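Local coordinates for protein Dot/Icm T4SS effector (Legionella pneumophila, PDB 6VVE) that acts as a Legionella effector kinase, linked to the Dot/Icm secretion system, that is activated by inositol hexakisphosphate from the host cell, at residues 12-17 / 26-31; 35-40 / 47-52; 126-131 / 204-209. One frame throughout, in Å; residues are numbered along the deposited sequence.

Interaction 1: 12-17 / 26-31. With IHP (inositol hexakisphosphate), chain B.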
loop_
_atom_site.group_PDB
_atom_site.type_symbol
_atom_site.label_atom_id
_atom_site.label_comp_id
_atom_site.label_asym_id
_atom_site.label_seq_id
_atom_site.Cartn_x
_atom_site.Cartn_y
_atom_site.Cartn_z
ATOM N N THR A 12 2.279 -16.312 22.412
ATOM C CA THR A 12 0.878 -16.282 22.815
ATOM C C THR A 12 0.003 -16.240 21.566
ATOM O O THR A 12 0.143 -15.339 20.727
ATOM C CB THR A 12 0.586 -15.079 23.712
ATOM O OG1 THR A 12 1.529 -15.041 24.790
ATOM C CG2 THR A 12 -0.822 -15.164 24.278
ATOM N N ASP A 13 -0.917 -17.192 21.457
ATOM C CA ASP A 13 -1.792 -17.303 20.292
ATOM C C ASP A 13 -2.925 -16.292 20.418
ATOM O O ASP A 13 -3.796 -16.430 21.283
ATOM C CB ASP A 13 -2.328 -18.728 20.179
ATOM C CG ASP A 13 -3.091 -18.970 18.898
ATOM O OD1 ASP A 13 -3.524 -17.987 18.253
ATOM O OD2 ASP A 13 -3.278 -20.156 18.541
ATOM N N LEU A 14 -2.919 -15.280 19.547
ATOM C CA LEU A 14 -3.961 -14.264 19.511
ATOM C C LEU A 14 -4.957 -14.487 18.375
ATOM O O LEU A 14 -5.820 -13.630 18.137
ATOM C CB LEU A 14 -3.337 -12.872 19.369
ATOM C CG LEU A 14 -2.164 -12.522 20.283
ATOM C CD1 LEU A 14 -1.680 -11.107 19.981
ATOM C CD2 LEU A 14 -2.529 -12.657 21.748
ATOM N N THR A 15 -4.850 -15.606 17.666
ATOM C CA THR A 15 -5.650 -15.806 16.463
ATOM C C THR A 15 -7.142 -15.583 16.681
ATOM O O THR A 15 -7.767 -14.930 15.827
ATOM C CB THR A 15 -5.393 -17.221 15.907
ATOM O OG1 THR A 15 -3.980 -17.441 15.759
ATOM C CG2 THR A 15 -6.071 -17.408 14.566
ATOM N N PRO A 16 -7.763 -16.066 17.759
ATOM C CA PRO A 16 -9.217 -15.871 17.909
ATOM C C PRO A 16 -9.637 -14.408 17.946
ATOM O O PRO A 16 -10.812 -14.107 17.699
ATOM C CB PRO A 16 -9.538 -16.573 19.240
ATOM C CG PRO A 16 -8.426 -17.549 19.438
ATOM C CD PRO A 16 -7.198 -16.888 18.843
ATOM N N HIS A 17 -8.723 -13.495 18.246
ATOM C CA HIS A 17 -9.033 -12.076 18.284
ATOM C C HIS A 17 -8.938 -11.405 16.919
ATOM O O HIS A 17 -9.130 -10.183 16.838
ATOM C CB HIS A 17 -8.092 -11.358 19.256
ATOM C CG HIS A 17 -8.233 -11.800 20.674
ATOM N ND1 HIS A 17 -7.334 -11.446 21.656
ATOM C CD2 HIS A 17 -9.167 -12.572 21.279
ATOM C CE1 HIS A 17 -7.713 -11.974 22.806
ATOM N NE2 HIS A 17 -8.822 -12.662 22.604
ATOM N N PHE A 26 -3.370 -19.597 8.729
ATOM C CA PHE A 26 -2.732 -18.448 9.349
ATOM C C PHE A 26 -3.006 -18.420 10.846
ATOM O O PHE A 26 -4.097 -18.788 11.298
ATOM C CB PHE A 26 -3.223 -17.128 8.726
ATOM C CG PHE A 26 -2.952 -17.010 7.256
ATOM C CD1 PHE A 26 -1.717 -16.574 6.800
ATOM C CD2 PHE A 26 -3.930 -17.321 6.327
ATOM C CE1 PHE A 26 -1.461 -16.455 5.452
ATOM C CE2 PHE A 26 -3.678 -17.207 4.969
ATOM C CZ PHE A 26 -2.444 -16.769 4.532
ATOM N N LYS A 27 -2.004 -17.967 11.607
ATOM C CA LYS A 27 -2.113 -17.797 13.049
ATOM C C LYS A 27 -1.452 -16.481 13.429
ATOM O O LYS A 27 -0.510 -16.033 12.765
ATOM C CB LYS A 27 -1.454 -18.945 13.818
ATOM C CG LYS A 27 -2.101 -20.306 13.610
ATOM C CD LYS A 27 -3.433 -20.416 14.345
ATOM C CE LYS A 27 -4.062 -21.789 14.128
ATOM N NZ LYS A 27 -5.385 -21.922 14.800
ATOM N N ILE A 28 -1.930 -15.883 14.520
ATOM C CA ILE A 28 -1.379 -14.644 15.055
ATOM C C ILE A 28 -0.749 -14.949 16.407
ATOM O O ILE A 28 -1.403 -15.534 17.286
ATOM C CB ILE A 28 -2.454 -13.553 15.197
ATOM C CG1 ILE A 28 -3.175 -13.326 13.870
ATOM C CG2 ILE A 28 -1.825 -12.263 15.703
ATOM C CD1 ILE A 28 -2.285 -12.843 12.752
ATOM N N TYR A 29 0.517 -14.554 16.575
ATOM C CA TYR A 29 1.256 -14.814 17.800
ATOM C C TYR A 29 1.918 -13.536 18.292
ATOM O O TYR A 29 2.440 -12.749 17.493
ATOM C CB TYR A 29 2.343 -15.882 17.600
ATOM C CG TYR A 29 1.835 -17.233 17.165
ATOM C CD1 TYR A 29 1.268 -18.107 18.083
ATOM C CD2 TYR A 29 1.937 -17.644 15.841
ATOM C CE1 TYR A 29 0.811 -19.358 17.692
ATOM C CE2 TYR A 29 1.486 -18.886 15.443
ATOM C CZ TYR A 29 0.923 -19.738 16.373
ATOM O OH TYR A 29 0.465 -20.970 15.970
ATOM N N ARG A 30 1.905 -13.347 19.612
ATOM C CA ARG A 30 2.710 -12.329 20.273
ATOM C C ARG A 30 3.958 -13.005 20.827
ATOM O O ARG A 30 3.858 -13.907 21.668
ATOM C CB ARG A 30 1.927 -11.635 21.386
ATOM C CG ARG A 30 2.633 -10.394 21.938
ATOM C CD ARG A 30 1.819 -9.695 23.040
ATOM N NE ARG A 30 1.108 -10.641 23.892
ATOM C CZ ARG A 30 -0.216 -10.703 24.016
ATOM N NH1 ARG A 30 -0.999 -9.859 23.369
ATOM N NH2 ARG A 30 -0.756 -11.610 24.814
ATOM N N TYR A 31 5.127 -12.577 20.355
ATOM C CA TYR A 31 6.395 -13.164 20.771
ATOM C C TYR A 31 7.400 -12.053 21.029
ATOM O O TYR A 31 7.773 -11.324 20.107
ATOM C CB TYR A 31 6.924 -14.139 19.708
ATOM C CG TYR A 31 8.366 -14.555 19.916
ATOM C CD1 TYR A 31 8.717 -15.436 20.933
ATOM C CD2 TYR A 31 9.374 -14.072 19.094
ATOM C CE1 TYR A 31 10.032 -15.819 21.125
ATOM C CE2 TYR A 31 10.691 -14.450 19.276
ATOM C CZ TYR A 31 11.013 -15.325 20.294
ATOM O OH TYR A 31 12.322 -15.703 20.480
HETATM C C1 IHP B . -2.477 -4.829 24.359
HETATM C C2 IHP B . -3.000 -5.045 25.789
HETATM C C3 IHP B . -4.380 -5.707 25.785
HETATM C C4 IHP B . -4.346 -7.033 25.013
HETATM C C5 IHP B . -3.932 -6.778 23.551
HETATM C C6 IHP B . -2.581 -6.071 23.462
HETATM O O11 IHP B . -1.107 -4.476 24.425
HETATM P P1 IHP B . -0.674 -2.937 24.090
HETATM O O21 IHP B . 0.544 -2.942 23.200
HETATM O O31 IHP B . -1.816 -2.215 23.414
HETATM O O41 IHP B . -0.341 -2.219 25.396
HETATM O O12 IHP B . -3.083 -3.783 26.407
HETATM P P2 IHP B . -2.366 -3.573 27.879
HETATM O O22 IHP B . -1.539 -4.784 28.223
HETATM O O32 IHP B . -1.479 -2.361 27.818
HETATM O O42 IHP B . -3.439 -3.380 28.919
HETATM O O13 IHP B . -5.271 -4.844 25.137
HETATM P P3 IHP B . -6.758 -4.559 25.770
HETATM O O23 IHP B . -6.825 -5.088 27.193
HETATM O O33 IHP B . -7.003 -3.055 25.766
HETATM O O43 IHP B . -7.821 -5.231 24.929
HETATM O O14 IHP B . -5.606 -7.628 25.042
HETATM P P4 IHP B . -5.681 -9.217 25.475
HETATM O O24 IHP B . -5.165 -9.395 26.878
HETATM O O34 IHP B . -4.801 -10.023 24.534
HETATM O O44 IHP B . -7.109 -9.700 25.394
HETATM O O15 IHP B . -3.839 -7.998 22.881
HETATM P P5 IHP B . -4.931 -8.345 21.711
HETATM O O25 IHP B . -5.198 -9.837 21.702
HETATM O O35 IHP B . -6.223 -7.614 21.963
HETATM O O45 IHP B . -4.365 -7.915 20.375
HETATM O O16 IHP B . -2.377 -5.651 22.128
HETATM P P6 IHP B . -1.212 -6.383 21.221
HETATM O O26 IHP B . -0.335 -5.334 20.572
HETATM O O36 IHP B . -0.366 -7.277 22.094
HETATM O O46 IHP B . -1.894 -7.219 20.156
HETATM O O HOH W 1 1.849 -12.714 25.940
HETATM O O HOH W 2 -1.231 -21.995 17.447
#
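Thr15 OG1 is held by two partners at once. It accepts the backbone N-H of Ile28 across the contact, with Ile28 N 2.9 Å from Thr15 OG1 and an almost straight angle of 167°. Its own proton goes to Asp13 OD1, and the two oxygens are 2.6 Å apart. With chi1 at -52° OG1 stands beside its own backbone N, and both atoms converge on one carboxylate oxygen: Thr15 N also donates to Asp13 OD1 at 2.8 Å, closing an Asx turn.

Before the turn Thr12 and Arg30 form an antiparallel hydrogen-bonded pair, with bonds in both directions; within the turn Leu14 N still gives a 2.7 Å bond to Ile28 O. On the face that carries Thr12 and Arg30, the two side chains lie alongside each other, and one water bridges Arg30 NE and Thr12 OG1. A bend at chi3 (36°) turns NE off the extended line of the chain. Leu14 CD2 packs over one face of the guanidinium, 3.6 Å from Arg30 NH1, while NH1 donates to inositol hexakisphosphate O36 at 2.9 Å. Beyond the turn, His17 ND1 donates to O25 of the ligand at 2.7 Å. The short strand 12-13 thus closes one edge of a four-stranded antiparallel sheet, and the turn after it passes into the inositol hexakisphosphate pocket.

Interaction 2: 35-40 / 47-52. With IHP (inositol hexakisphosphate), chain B.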
loop_
_atom_site.group_PDB
_atom_site.type_symbol
_atom_site.label_atom_id
_atom_site.label_comp_id
_atom_site.label_asym_id
_atom_site.label_seq_id
_atom_site.Cartn_x
_atom_site.Cartn_y
_atom_site.Cartn_z
ATOM N N VAL A 35 3.973 -8.709 17.531
ATOM C CA VAL A 35 2.835 -9.477 17.035
ATOM C C VAL A 35 3.124 -9.887 15.596
ATOM O O VAL A 35 3.334 -9.027 14.729
ATOM C CB VAL A 35 1.533 -8.670 17.131
ATOM C CG1 VAL A 35 0.403 -9.383 16.404
ATOM C CG2 VAL A 35 1.162 -8.436 18.589
ATOM N N TYR A 36 3.146 -11.192 15.353
ATOM C CA TYR A 36 3.458 -11.765 14.057
ATOM C C TYR A 36 2.237 -12.468 13.470
ATOM O O TYR A 36 1.341 -12.927 14.193
ATOM C CB TYR A 36 4.597 -12.787 14.150
ATOM C CG TYR A 36 5.903 -12.266 14.694
ATOM C CD1 TYR A 36 6.143 -12.231 16.063
ATOM C CD2 TYR A 36 6.909 -11.833 13.841
ATOM C CE1 TYR A 36 7.333 -11.762 16.559
ATOM C CE2 TYR A 36 8.109 -11.361 14.335
ATOM C CZ TYR A 36 8.316 -11.326 15.688
ATOM O OH TYR A 36 9.511 -10.860 16.189
ATOM N N ALA A 37 2.223 -12.563 12.140
ATOM C CA ALA A 37 1.307 -13.436 11.415
ATOM C C ALA A 37 2.118 -14.563 10.792
ATOM O O ALA A 37 3.099 -14.305 10.085
ATOM C CB ALA A 37 0.541 -12.662 10.344
ATOM N N VAL A 38 1.723 -15.806 11.069
ATOM C CA VAL A 38 2.438 -16.991 10.613
ATOM C C VAL A 38 1.544 -17.766 9.657
ATOM O O VAL A 38 0.382 -18.046 9.979
ATOM C CB VAL A 38 2.858 -17.886 11.796
ATOM C CG1 VAL A 38 3.510 -19.170 11.290
ATOM C CG2 VAL A 38 3.801 -17.139 12.725
ATOM N N ARG A 39 2.083 -18.111 8.485
ATOM C CA ARG A 39 1.354 -18.905 7.506
ATOM C C ARG A 39 1.870 -20.336 7.510
ATOM O O ARG A 39 3.027 -20.602 7.855
ATOM C CB ARG A 39 1.474 -18.307 6.106
ATOM C CG ARG A 39 2.868 -18.322 5.511
ATOM C CD ARG A 39 2.864 -17.762 4.091
ATOM N NE ARG A 39 4.150 -17.934 3.415
ATOM C CZ ARG A 39 4.498 -19.022 2.740
ATOM N NH1 ARG A 39 3.658 -20.042 2.638
ATOM N NH2 ARG A 39 5.689 -19.091 2.160
ATOM N N PHE A 40 0.994 -21.261 7.121
ATOM C CA PHE A 40 1.268 -22.689 7.189
ATOM C C PHE A 40 1.084 -23.334 5.826
ATOM O O PHE A 40 0.233 -22.918 5.036
ATOM C CB PHE A 40 0.336 -23.382 8.199
ATOM C CG PHE A 40 0.549 -22.950 9.621
ATOM C CD1 PHE A 40 0.145 -21.694 10.050
ATOM C CD2 PHE A 40 1.155 -23.803 10.533
ATOM C CE1 PHE A 40 0.342 -21.293 11.346
ATOM C CE2 PHE A 40 1.354 -23.405 11.845
ATOM C CZ PHE A 40 0.950 -22.150 12.251
ATOM N N ASP A 47 6.401 -19.537 7.210
ATOM C CA ASP A 47 6.989 -18.203 7.220
ATOM C C ASP A 47 6.158 -17.302 8.118
ATOM O O ASP A 47 5.047 -17.653 8.528
ATOM C CB ASP A 47 7.083 -17.637 5.795
ATOM C CG ASP A 47 8.135 -16.570 5.659
ATOM O OD1 ASP A 47 8.804 -16.251 6.672
ATOM O OD2 ASP A 47 8.292 -16.057 4.532
ATOM N N TYR A 48 6.709 -16.120 8.400
ATOM C CA TYR A 48 6.070 -15.152 9.279
ATOM C C TYR A 48 6.294 -13.738 8.755
ATOM O O TYR A 48 7.188 -13.481 7.944
ATOM C CB TYR A 48 6.613 -15.260 10.715
ATOM C CG TYR A 48 8.089 -14.952 10.812
ATOM C CD1 TYR A 48 9.041 -15.950 10.628
ATOM C CD2 TYR A 48 8.533 -13.661 11.074
ATOM C CE1 TYR A 48 10.390 -15.671 10.709
ATOM C CE2 TYR A 48 9.883 -13.373 11.158
ATOM C CZ TYR A 48 10.807 -14.380 10.974
ATOM O OH TYR A 48 12.152 -14.097 11.055
ATOM N N VAL A 49 5.458 -12.821 9.231
ATOM C CA VAL A 49 5.622 -11.395 8.986
ATOM C C VAL A 49 5.350 -10.647 10.285
ATOM O O VAL A 49 4.533 -11.068 11.108
ATOM C CB VAL A 49 4.691 -10.874 7.872
ATOM C CG1 VAL A 49 5.071 -11.500 6.532
ATOM C CG2 VAL A 49 3.230 -11.146 8.228
ATOM N N LEU A 50 6.041 -9.527 10.465
ATOM C CA LEU A 50 5.851 -8.675 11.633
ATOM C C LEU A 50 4.684 -7.731 11.371
ATOM O O LEU A 50 4.606 -7.107 10.300
ATOM C CB LEU A 50 7.127 -7.895 11.931
ATOM C CG LEU A 50 7.056 -6.755 12.942
ATOM C CD1 LEU A 50 6.470 -7.196 14.278
ATOM C CD2 LEU A 50 8.460 -6.167 13.147
HETATM N N MSE A 51 3.779 -7.632 12.343
HETATM C CA MSE A 51 2.618 -6.746 12.210
HETATM C C MSE A 51 2.797 -5.438 12.994
HETATM O O MSE A 51 2.623 -4.362 12.431
HETATM C CB MSE A 51 1.346 -7.464 12.668
HETATM C CG MSE A 51 1.030 -8.758 11.913
HETATM SE SE MSE A 51 0.828 -8.570 9.969
HETATM C CE MSE A 51 -0.478 -7.144 9.891
ATOM N N TRP A 52 3.148 -5.526 14.276
ATOM C CA TRP A 52 3.387 -4.335 15.084
ATOM C C TRP A 52 4.070 -4.739 16.387
ATOM O O TRP A 52 4.181 -5.926 16.713
ATOM C CB TRP A 52 2.085 -3.573 15.373
ATOM C CG TRP A 52 1.053 -4.365 16.127
ATOM C CD1 TRP A 52 1.036 -4.630 17.469
ATOM C CD2 TRP A 52 -0.120 -4.983 15.581
ATOM N NE1 TRP A 52 -0.072 -5.383 17.785
ATOM C CE2 TRP A 52 -0.795 -5.614 16.644
ATOM C CE3 TRP A 52 -0.658 -5.074 14.289
ATOM C CZ2 TRP A 52 -1.980 -6.322 16.459
ATOM C CZ3 TRP A 52 -1.837 -5.770 14.107
ATOM C CH2 TRP A 52 -2.486 -6.386 15.189
HETATM C C1 IHP B . -2.477 -4.829 24.359
HETATM C C2 IHP B . -3.000 -5.045 25.789
HETATM C C3 IHP B . -4.380 -5.707 25.785
HETATM C C4 IHP B . -4.346 -7.033 25.013
HETATM C C5 IHP B . -3.932 -6.778 23.551
HETATM C C6 IHP B . -2.581 -6.071 23.462
HETATM O O11 IHP B . -1.107 -4.476 24.425
HETATM P P1 IHP B . -0.674 -2.937 24.090
HETATM O O21 IHP B . 0.544 -2.942 23.200
HETATM O O31 IHP B . -1.816 -2.215 23.414
HETATM O O41 IHP B . -0.341 -2.219 25.396
HETATM O O12 IHP B . -3.083 -3.783 26.407
HETATM P P2 IHP B . -2.366 -3.573 27.879
HETATM O O22 IHP B . -1.539 -4.784 28.223
HETATM O O32 IHP B . -1.479 -2.361 27.818
HETATM O O42 IHP B . -3.439 -3.380 28.919
HETATM O O13 IHP B . -5.271 -4.844 25.137
HETATM P P3 IHP B . -6.758 -4.559 25.770
HETATM O O23 IHP B . -6.825 -5.088 27.193
HETATM O O33 IHP B . -7.003 -3.055 25.766
HETATM O O43 IHP B . -7.821 -5.231 24.929
HETATM O O14 IHP B . -5.606 -7.628 25.042
HETATM P P4 IHP B . -5.681 -9.217 25.475
HETATM O O24 IHP B . -5.165 -9.395 26.878
HETATM O O34 IHP B . -4.801 -10.023 24.534
HETATM O O44 IHP B . -7.109 -9.700 25.394
HETATM O O15 IHP B . -3.839 -7.998 22.881
HETATM P P5 IHP B . -4.931 -8.345 21.711
HETATM O O25 IHP B . -5.198 -9.837 21.702
HETATM O O35 IHP B . -6.223 -7.614 21.963
HETATM O O45 IHP B . -4.365 -7.915 20.375
HETATM O O16 IHP B . -2.377 -5.651 22.128
HETATM P P6 IHP B . -1.212 -6.383 21.221
HETATM O O26 IHP B . -0.335 -5.334 20.572
HETATM O O36 IHP B . -0.366 -7.277 22.094
HETATM O O46 IHP B . -1.894 -7.219 20.156
#
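Trp52 holds CG between its backbone N and carbonyl carbon, the crowded position (chi1 60°), and its indole then runs alongside Val35. Val35 in turn sets CG1 anti to its backbone N and CG2 beside it, so that both methyls reach the indole. Val35 CB lies over the five-membered ring, 3.9 Å from its centroid and 20° off the normal, a CH-pi contact offset toward the rim. Val35 CG2 comes to 3.4 Å from Trp52 NE1. The N-H at the ring's edge is used separately: Trp52 NE1 donates to inositol hexakisphosphate O26 at 2.8 Å. Tyr144 adds an edge-to-face partner for the indole.

The pairing that presents this indole is a classic beta bulge. Val35 faces both Met51 and Trp52, taking Met51 N on its carbonyl oxygen, and Val35 N donates to Trp52 O at 2.9 Å. Past the bulge the hairpin is regular, with Ala37 and Val49 bonded to each other in both directions. The selenium of Met51, a selenomethionine, reaches Ala37 CB at 4.1 Å, and Val49 CG2 touches the same methyl; helix 102-121 packs on this face through Gln116 and Phe117.

On the other face Tyr36 and Tyr48 lie side by side, their ring planes 82° apart and their CD2 atoms 3.7 Å apart. At the far end Arg39 NE passes Asp47 CB at 3.8 Å, but the two charged groups do not pair with each other; Tyr121 OH bonds both side chains, Glu41 takes Arg39 NH1 and Lys120 takes Asp47 OD1. The chemistry thus changes along the hairpin, from charged groups whose partners lie outside the strand pair, through apolar packing, to an indole that offers its face to hydrocarbon and its N-H to a phosphate.

Interaction 3: 126-131 / 204-209. With ADP (adenosine-5'-diphosphate), chain C.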
loop_
_atom_site.group_PDB
_atom_site.type_symbol
_atom_site.label_atom_id
_atom_site.label_comp_id
_atom_site.label_asym_id
_atom_site.label_seq_id
_atom_site.Cartn_x
_atom_site.Cartn_y
_atom_site.Cartn_z
ATOM N N GLU A 126 8.157 -1.987 4.243
ATOM C CA GLU A 126 8.389 -0.789 5.041
ATOM C C GLU A 126 7.638 0.431 4.513
ATOM O O GLU A 126 7.435 1.385 5.267
ATOM C CB GLU A 126 9.895 -0.483 5.093
ATOM C CG GLU A 126 10.529 -0.245 3.721
ATOM C CD GLU A 126 11.342 -1.430 3.225
ATOM O OE1 GLU A 126 10.916 -2.589 3.437
ATOM O OE2 GLU A 126 12.416 -1.196 2.629
ATOM N N HIS A 127 7.234 0.427 3.248
ATOM C CA HIS A 127 6.597 1.584 2.622
ATOM C C HIS A 127 5.086 1.607 2.798
ATOM O O HIS A 127 4.441 2.576 2.383
ATOM C CB HIS A 127 6.925 1.620 1.127
ATOM C CG HIS A 127 8.365 1.925 0.829
ATOM N ND1 HIS A 127 8.890 3.198 0.914
ATOM C CD2 HIS A 127 9.384 1.124 0.432
ATOM C CE1 HIS A 127 10.171 3.168 0.592
ATOM N NE2 HIS A 127 10.497 1.921 0.299
ATOM N N PHE A 128 4.502 0.578 3.395
ATOM C CA PHE A 128 3.060 0.470 3.549
ATOM C C PHE A 128 2.735 0.114 4.993
ATOM O O PHE A 128 3.420 -0.706 5.612
ATOM C CB PHE A 128 2.485 -0.587 2.599
ATOM C CG PHE A 128 2.870 -0.382 1.163
ATOM C CD1 PHE A 128 4.081 -0.869 0.681
ATOM C CD2 PHE A 128 2.041 0.309 0.296
ATOM C CE1 PHE A 128 4.446 -0.671 -0.641
ATOM C CE2 PHE A 128 2.405 0.508 -1.024
ATOM C CZ PHE A 128 3.613 0.015 -1.492
ATOM N N VAL A 129 1.692 0.731 5.535
ATOM C CA VAL A 129 1.319 0.559 6.946
ATOM C C VAL A 129 0.062 -0.309 6.930
ATOM O O VAL A 129 -1.066 0.169 6.910
ATOM C CB VAL A 129 1.105 1.879 7.659
ATOM C CG1 VAL A 129 0.621 1.632 9.082
ATOM C CG2 VAL A 129 2.374 2.700 7.659
ATOM N N LEU A 130 0.259 -1.627 7.028
ATOM C CA LEU A 130 -0.857 -2.554 7.149
ATOM C C LEU A 130 -1.095 -2.893 8.623
ATOM O O LEU A 130 -0.311 -2.531 9.511
ATOM C CB LEU A 130 -0.598 -3.823 6.336
ATOM C CG LEU A 130 -0.650 -3.643 4.818
ATOM C CD1 LEU A 130 -0.234 -4.923 4.093
ATOM C CD2 LEU A 130 -2.049 -3.229 4.384
ATOM N N GLY A 131 -2.192 -3.598 8.873
ATOM C CA GLY A 131 -2.586 -3.906 10.233
ATOM C C GLY A 131 -3.703 -4.918 10.224
ATOM O O GLY A 131 -3.983 -5.538 9.200
ATOM N N ILE A 204 -0.508 5.340 4.256
ATOM C CA ILE A 204 -1.442 4.856 5.264
ATOM C C ILE A 204 -2.834 4.752 4.656
ATOM O O ILE A 204 -2.999 4.828 3.433
ATOM C CB ILE A 204 -1.440 5.787 6.490
ATOM C CG1 ILE A 204 -1.752 7.226 6.072
ATOM C CG2 ILE A 204 -0.096 5.718 7.195
ATOM C CD1 ILE A 204 -1.951 8.190 7.240
ATOM N N ASP A 205 -3.847 4.593 5.508
ATOM C CA ASP A 205 -5.240 4.464 5.070
ATOM C C ASP A 205 -5.441 3.178 4.275
ATOM O O ASP A 205 -6.134 3.165 3.255
ATOM C CB ASP A 205 -5.675 5.680 4.253
ATOM C CG ASP A 205 -7.187 5.799 4.136
ATOM O OD1 ASP A 205 -7.909 5.188 4.949
ATOM O OD2 ASP A 205 -7.661 6.503 3.221
ATOM N N LEU A 206 -4.827 2.088 4.750
ATOM C CA LEU A 206 -4.933 0.778 4.113
ATOM C C LEU A 206 -5.725 -0.220 4.954
ATOM O O LEU A 206 -5.521 -1.436 4.819
ATOM C CB LEU A 206 -3.533 0.233 3.822
ATOM C CG LEU A 206 -2.713 0.928 2.743
ATOM C CD1 LEU A 206 -1.275 0.432 2.753
ATOM C CD2 LEU A 206 -3.331 0.715 1.372
ATOM N N ASP A 207 -6.622 0.259 5.818
ATOM C CA ASP A 207 -7.314 -0.649 6.728
ATOM C C ASP A 207 -8.296 -1.565 6.005
ATOM O O ASP A 207 -8.812 -2.502 6.615
ATOM C CB ASP A 207 -8.043 0.142 7.816
ATOM C CG ASP A 207 -8.885 1.277 7.253
ATOM O OD1 ASP A 207 -8.304 2.230 6.668
ATOM O OD2 ASP A 207 -10.117 1.212 7.397
ATOM N N GLY A 208 -8.589 -1.311 4.736
ATOM C CA GLY A 208 -9.316 -2.247 3.911
ATOM C C GLY A 208 -8.437 -3.146 3.070
ATOM O O GLY A 208 -8.962 -3.913 2.254
ATOM N N GLY A 209 -7.124 -3.077 3.235
ATOM C CA GLY A 209 -6.218 -3.788 2.360
ATOM C C GLY A 209 -6.115 -3.113 1.002
ATOM O O GLY A 209 -6.763 -2.106 0.710
HETATM P PB ADP C . -8.064 9.278 5.776
HETATM O O1B ADP C . -7.401 9.612 4.455
HETATM O O2B ADP C . -8.181 10.458 6.706
HETATM O O3B ADP C . -9.328 8.445 5.656
HETATM P PA ADP C . -7.106 7.843 8.035
HETATM O O1A ADP C . -6.540 6.450 8.099
HETATM O O2A ADP C . -8.504 8.102 8.529
HETATM O O3A ADP C . -7.002 8.290 6.492
HETATM O "O5'" ADP C . -6.095 8.788 8.839
HETATM C "C5'" ADP C . -6.470 10.079 9.291
HETATM C "C4'" ADP C . -5.300 10.727 9.984
HETATM O "O4'" ADP C . -4.871 9.967 11.132
HETATM C "C3'" ADP C . -4.059 10.884 9.073
HETATM O "O3'" ADP C . -4.046 12.082 8.345
HETATM C "C2'" ADP C . -2.892 10.801 10.080
HETATM O "O2'" ADP C . -2.532 12.097 10.520
HETATM C "C1'" ADP C . -3.443 9.966 11.250
HETATM N N9 ADP C . -2.897 8.600 11.123
HETATM C C8 ADP C . -3.480 7.591 10.441
HETATM N N7 ADP C . -2.719 6.467 10.504
HETATM C C5 ADP C . -1.634 6.764 11.239
HETATM C C6 ADP C . -0.436 6.034 11.693
HETATM N N6 ADP C . -0.269 4.739 11.364
HETATM N N1 ADP C . 0.473 6.700 12.450
HETATM C C2 ADP C . 0.306 8.001 12.784
HETATM N N3 ADP C . -0.767 8.717 12.400
HETATM C C4 ADP C . -1.751 8.167 11.645
HETATM O O HOH W 3 -2.933 2.061 7.006
#
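Leu206 reaches across to Phe128 and Leu130 with different parts of its side chain. Its CG stands beside the backbone N and anti to the carbonyl carbon (chi1 -69°). From there CD1 meets Phe128 CB at 3.9 Å and lies at the edge of the phenyl ring, near its plane. Leu206 CB, closer to the backbone, receives Leu130 CD2 at 3.8 Å.

Val129 and Ile204 run alongside each other in the same direction, with their CG2 methyls 3.9 Å apart. Ile204 places CG1 between its backbone N and carbonyl carbon (chi1 56°); the branch ends in CD1, which touches ADP C8 at 3.6 Å. Val129 CG1 approaches the adenine amino nitrogen N6 at 4.0 Å.

One polar link joins the backbones: a water donates to Val129 O at 2.7 Å and accepts from Leu206 N at 2.9 Å. Asp205-Leu206-Asp207, with Asp205 beside the ADP phosphates, is consistent with a variant of the kinase DFG motif, Leu206, which also touches His179, standing in the place of the phenylalanine. Chemically, apolar packing and a water bridge join the two loops, while Ile204 and Val129 turn hydrocarbon toward the adenine.

Interactions 1 and 2 belong to one four-stranded antiparallel sheet: strands 26-30 and 34-41 are neighbours in it, joined by backbone bonds Tyr29 to Tyr36 and Lys27 to Val38. Both meet inositol hexakisphosphate, but interaction 1 is only partly buried at the sheet's edge and adds hydroxyl, carboxylate and water bonds to a short backbone ladder, whereas interaction 2 is mostly buried and combines a strand ladder with apolar packing. Interaction 3 lies deepest, its centre about 5 Å from the centre of the chain, where two loops pack almost entirely through hydrocarbon beside ADP. Met51 of interaction 2 packs against Gly131 of interaction 3, a touch between the sheet and the nucleotide-side loops; interaction 1 stays apart.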